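Local atomic coordinates of photosystem II assembly protein Ycf48 (Thermosynechococcus elongatus, PDB entry 5OJ5), a protein that binds the C-terminal extension of D1 and probably assists early photosystem II assembly and the replacement of photodamaged D1. Residues E282-L285 with A291-C294. Residues are numbered along the deposited sequence; the frame is centred on the assembly and turned at random.
Sequences EVWL and ALLC
Leu285 and Leu293 form an antiparallel hydrogen-bonded pair, with Leu285 N to Leu293 O and Leu293 N to Leu285 O both 2.9 Å, and next to it Trp284 and Cys294 make the non-hydrogen-bonded pair, their CA atoms 4.6 Å apart. Trp284 and Cys294 put their side chains on the same face of the sheet, and here the indole lies against the cysteine. Cys294 CB sits almost squarely over the six-membered ring of Trp284, 3.6 Å from its centroid, a CH-pi contact. With chi1 at 177°, placing the sulfur trans to the amide nitrogen, Cys294 SG stays above the same face of Trp284, a sulfur-aromatic contact. The same Cys294 SG touches Glu282 CG at 3.7 Å. The two strands, 283-287 and 292-295, are the middle pair of a four-stranded antiparallel sheet, one blade of the seven-bladed beta-propeller; strand 272-277 flanks the first and strand 303-304 the second. Leu292 meets the indole at its edge, CG lying 3.7 Å from Trp284 CE3. At the other end of the ring system, Trp284 NE1 donates to the anti lone pair of Glu282 OE2 (2.8 Å), a bond that helps fix the rotation of the indole; Arg278 forms a salt bridge with the same oxygen, and Trp47 packs edge-to-face with the indole. On the reverse face of the sheet Leu285 CD2 and Leu293 CD1 approach loosely at 4.3 Å, and both leucines continue onto Phe272 of the neighbouring strand and onto Pro264.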
loop_
_atom_site.group_PDB
_atom_site.type_symbol
_atom_site.label_atom_id
_atom_site.label_comp_id
_atom_site.label_asym_id
_atom_site.label_seq_id
_atom_site.Cartn_x
_atom_site.Cartn_y
_atom_site.Cartn_z
ATOM N N GLU A 282 10.848 -13.373 -6.173
ATOM C CA GLU A 282 11.575 -12.116 -6.076
ATOM C C GLU A 282 10.796 -11.138 -5.218
ATOM O O GLU A 282 9.683 -10.715 -5.578
ATOM C CB GLU A 282 11.894 -11.536 -7.455
ATOM C CG GLU A 282 12.757 -10.330 -7.318
ATOM C CD GLU A 282 13.069 -9.689 -8.648
ATOM O OE1 GLU A 282 13.571 -10.397 -9.549
ATOM O OE2 GLU A 282 12.808 -8.482 -8.825
ATOM N N VAL A 283 11.394 -10.775 -4.099
ATOM C CA VAL A 283 10.763 -9.958 -3.074
ATOM C C VAL A 283 11.576 -8.694 -2.898
ATOM O O VAL A 283 12.804 -8.735 -2.905
ATOM C CB VAL A 283 10.731 -10.692 -1.719
ATOM C CG1 VAL A 283 9.674 -10.031 -0.826
ATOM C CG2 VAL A 283 10.472 -12.200 -1.888
ATOM N N TRP A 284 10.889 -7.561 -2.740
ATOM C CA TRP A 284 11.508 -6.277 -2.468
ATOM C C TRP A 284 11.085 -5.801 -1.085
ATOM O O TRP A 284 9.945 -5.996 -0.650
ATOM C CB TRP A 284 11.144 -5.273 -3.557
ATOM C CG TRP A 284 11.824 -5.578 -4.850
ATOM C CD1 TRP A 284 11.406 -6.466 -5.803
ATOM C CD2 TRP A 284 13.102 -5.079 -5.270
ATOM N NE1 TRP A 284 12.351 -6.507 -6.824
ATOM C CE2 TRP A 284 13.387 -5.666 -6.514
ATOM C CE3 TRP A 284 14.011 -4.167 -4.708
ATOM C CZ2 TRP A 284 14.555 -5.372 -7.232
ATOM C CZ3 TRP A 284 15.191 -3.900 -5.403
ATOM C CH2 TRP A 284 15.433 -4.486 -6.666
ATOM N N LEU A 285 12.013 -5.126 -0.405
ATOM C CA LEU A 285 11.842 -4.674 0.957
ATOM C C LEU A 285 12.351 -3.251 1.020
ATOM O O LEU A 285 13.523 -2.996 0.743
ATOM C CB LEU A 285 12.611 -5.619 1.897
ATOM C CG LEU A 285 12.557 -5.323 3.374
ATOM C CD1 LEU A 285 11.155 -5.469 3.942
ATOM C CD2 LEU A 285 13.490 -6.287 4.091
ATOM N N ALA A 291 16.896 2.808 2.034
ATOM C CA ALA A 291 17.071 1.366 2.127
ATOM C C ALA A 291 16.119 0.633 1.189
ATOM O O ALA A 291 14.893 0.786 1.273
ATOM C CB ALA A 291 16.839 0.907 3.572
ATOM N N LEU A 292 16.684 -0.203 0.320
ATOM C CA LEU A 292 15.891 -1.002 -0.596
ATOM C C LEU A 292 16.652 -2.282 -0.858
ATOM O O LEU A 292 17.789 -2.227 -1.353
ATOM C CB LEU A 292 15.607 -0.247 -1.889
ATOM C CG LEU A 292 14.686 -0.982 -2.886
ATOM C CD1 LEU A 292 13.299 -1.220 -2.302
ATOM C CD2 LEU A 292 14.560 -0.192 -4.187
ATOM N N LEU A 293 16.038 -3.424 -0.548
ATOM C CA LEU A 293 16.665 -4.719 -0.655
ATOM C C LEU A 293 15.815 -5.624 -1.538
ATOM O O LEU A 293 14.594 -5.460 -1.649
ATOM C CB LEU A 293 16.800 -5.378 0.713
ATOM C CG LEU A 293 17.424 -4.547 1.854
ATOM C CD1 LEU A 293 17.597 -5.461 3.097
ATOM C CD2 LEU A 293 18.628 -3.779 1.534
ATOM N N CYS A 294 16.485 -6.619 -2.129
ATOM C CA CYS A 294 15.844 -7.617 -2.950
ATOM C C CYS A 294 16.301 -9.003 -2.536
ATOM O O CYS A 294 17.495 -9.242 -2.342
ATOM C CB CYS A 294 16.148 -7.385 -4.425
ATOM S SG CYS A 294 15.496 -8.584 -5.558
#